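Local coordinates for tRNA threonylcarbamoyladenosine biosynthesis protein TsaB (PDB 5BR9) that probably takes part in making the threonylcarbamoyladenosine modification of tRNA, as a TsaB-type member of the KAE1/TsaD family, at residues 131-136 with 173-178. Sequence-based numbering, arbitrary orientation.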
loop_
_atom_site.group_PDB
_atom_site.type_symbol
_atom_site.label_atom_id
_atom_site.label_comp_id
_atom_site.label_asym_id
_atom_site.label_seq_id
_atom_site.Cartn_x
_atom_site.Cartn_y
_atom_site.Cartn_z
ATOM N N VAL A 131 12.220 -6.307 20.077
ATOM C CA VAL A 131 11.165 -5.323 20.220
ATOM C C VAL A 131 11.603 -3.988 19.670
ATOM O O VAL A 131 12.771 -3.605 19.781
ATOM C CB VAL A 131 10.715 -5.168 21.707
ATOM C CG1 VAL A 131 10.118 -6.455 22.247
ATOM C CG2 VAL A 131 11.902 -4.743 22.576
ATOM N N TYR A 132 10.637 -3.254 19.129
ATOM C CA TYR A 132 10.819 -1.859 18.833
ATOM C C TYR A 132 10.684 -1.080 20.130
ATOM O O TYR A 132 9.825 -1.394 20.954
ATOM C CB TYR A 132 9.792 -1.401 17.814
ATOM C CG TYR A 132 9.892 -2.077 16.465
ATOM C CD1 TYR A 132 10.952 -1.806 15.601
ATOM C CD2 TYR A 132 8.944 -3.008 16.063
ATOM C CE1 TYR A 132 11.041 -2.419 14.355
ATOM C CE2 TYR A 132 9.031 -3.627 14.822
ATOM C CZ TYR A 132 10.085 -3.337 13.974
ATOM O OH TYR A 132 10.161 -3.956 12.738
ATOM N N TRP A 133 11.548 -0.076 20.309
ATOM C CA TRP A 133 11.727 0.602 21.590
ATOM C C TRP A 133 11.943 2.103 21.430
ATOM O O TRP A 133 12.773 2.517 20.638
ATOM C CB TRP A 133 12.911 -0.027 22.320
ATOM C CG TRP A 133 13.288 0.610 23.622
ATOM C CD1 TRP A 133 14.271 1.551 23.830
ATOM C CD2 TRP A 133 12.723 0.335 24.901
ATOM N NE1 TRP A 133 14.356 1.860 25.165
ATOM C CE2 TRP A 133 13.410 1.140 25.844
ATOM C CE3 TRP A 133 11.704 -0.520 25.349
ATOM C CZ2 TRP A 133 13.105 1.121 27.204
ATOM C CZ3 TRP A 133 11.396 -0.535 26.700
ATOM C CH2 TRP A 133 12.102 0.276 27.613
ATOM N N GLY A 134 11.198 2.907 22.191
ATOM C CA GLY A 134 11.328 4.358 22.165
ATOM C C GLY A 134 10.773 4.979 23.435
ATOM O O GLY A 134 9.665 4.653 23.873
ATOM N N CYS A 135 11.563 5.846 24.056
ATOM C CA CYS A 135 11.164 6.484 25.289
ATOM C C CYS A 135 10.767 7.924 25.023
ATOM O O CYS A 135 11.428 8.634 24.258
ATOM C CB CYS A 135 12.280 6.411 26.331
ATOM S SG CYS A 135 12.654 4.740 26.895
ATOM N N TYR A 136 9.686 8.344 25.673
ATOM C CA TYR A 136 9.054 9.617 25.382
ATOM C C TYR A 136 8.783 10.378 26.668
ATOM O O TYR A 136 8.535 9.769 27.708
ATOM C CB TYR A 136 7.745 9.388 24.591
ATOM C CG TYR A 136 7.998 9.003 23.151
ATOM C CD1 TYR A 136 7.895 9.951 22.141
ATOM C CD2 TYR A 136 8.373 7.695 22.798
ATOM C CE1 TYR A 136 8.144 9.628 20.813
ATOM C CE2 TYR A 136 8.627 7.350 21.448
ATOM C CZ TYR A 136 8.503 8.333 20.466
ATOM O OH TYR A 136 8.767 8.058 19.144
ATOM N N THR A 173 2.761 -3.734 23.225
ATOM C CA THR A 173 2.843 -5.195 23.205
ATOM C C THR A 173 4.258 -5.720 23.425
ATOM O O THR A 173 4.445 -6.899 23.737
ATOM C CB THR A 173 2.346 -5.762 21.867
ATOM O OG1 THR A 173 3.173 -5.255 20.809
ATOM C CG2 THR A 173 0.873 -5.365 21.606
ATOM N N GLY A 174 5.251 -4.852 23.244
ATOM C CA GLY A 174 6.639 -5.203 23.513
ATOM C C GLY A 174 6.873 -5.556 24.975
ATOM O O GLY A 174 7.834 -6.241 25.321
ATOM N N TRP A 175 5.985 -5.086 25.842
ATOM C CA TRP A 175 6.121 -5.322 27.263
ATOM C C TRP A 175 5.755 -6.745 27.650
ATOM O O TRP A 175 5.931 -7.127 28.808
ATOM C CB TRP A 175 5.304 -4.285 28.045
ATOM C CG TRP A 175 6.039 -2.969 28.007
ATOM C CD1 TRP A 175 5.824 -1.924 27.146
ATOM C CD2 TRP A 175 7.163 -2.596 28.814
ATOM N NE1 TRP A 175 6.732 -0.919 27.383
ATOM C CE2 TRP A 175 7.569 -1.308 28.400
ATOM C CE3 TRP A 175 7.870 -3.227 29.847
ATOM C CZ2 TRP A 175 8.640 -0.636 28.990
ATOM C CZ3 TRP A 175 8.932 -2.549 30.444
ATOM C CH2 TRP A 175 9.308 -1.271 30.006
ATOM N N GLY A 176 5.322 -7.547 26.668
ATOM C CA GLY A 176 5.217 -8.985 26.866
ATOM C C GLY A 176 6.571 -9.578 27.236
ATOM O O GLY A 176 6.644 -10.609 27.891
ATOM N N TYR A 177 7.651 -8.874 26.895
ATOM C CA TYR A 177 9.005 -9.336 27.201
ATOM C C TYR A 177 9.605 -8.713 28.478
ATOM O O TYR A 177 10.821 -8.727 28.661
ATOM C CB TYR A 177 9.954 -9.039 26.030
ATOM C CG TYR A 177 9.701 -9.788 24.740
ATOM C CD1 TYR A 177 10.417 -10.940 24.442
ATOM C CD2 TYR A 177 8.763 -9.342 23.814
ATOM C CE1 TYR A 177 10.209 -11.626 23.278
ATOM C CE2 TYR A 177 8.544 -10.027 22.646
ATOM C CZ TYR A 177 9.274 -11.170 22.378
ATOM O OH TYR A 177 9.071 -11.868 21.210
ATOM N N VAL A 178 8.767 -8.179 29.360
ATOM C CA VAL A 178 9.261 -7.442 30.525
ATOM C C VAL A 178 10.231 -8.266 31.416
ATOM O O VAL A 178 11.219 -7.729 31.937
ATOM C CB VAL A 178 8.067 -6.887 31.360
ATOM C CG1 VAL A 178 7.160 -8.016 31.872
ATOM C CG2 VAL A 178 8.568 -6.016 32.489
#
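V131 and G174 bring the two segments together, with their CA atoms 5.6 Å apart. Segment 131-136 lies on strand 131-139, in the second five-stranded mixed sheet of this ASKHA-type fold, with strand order 3-2-1-4-5. Segment 173-178 is a 3-10 turn in the loop after strand 168-171. Its backbone hydrogen bonds run from residue i+3 N to residue i O, as in Y177 N to G174 O at 3.1 Å. No hydrogen bond links the two segments, so the contact is apolar packing beside strand 119-125.

V131 directs CG1 at the turn. This methyl lies 3.6 Å from Y177 CD2 and 3.8 Å from G174 O. G174 O also sits at the edge of the Y177 ring, in its plane.

W133 and W175 form the second patch. Their six-membered rings are oblique, with planes at 51° and centroids 5.7 Å apart. In W133, chi1 of 176° sets CG opposite the main-chain N, and the far end of the indole comes nearer the turn. The CB of W175 starts away from the strand, but its benzo end returns to it. Both indole N-H groups are bonded elsewhere: W133 NE1 to A158 O, and W175 NE1 to A121 O in strand 119-125. These bonds fix each indole by the N-H of its five-membered ring, while the benzo rings meet. Between the rings, W133 CZ3 lies 3.6 Å from W175 CZ2.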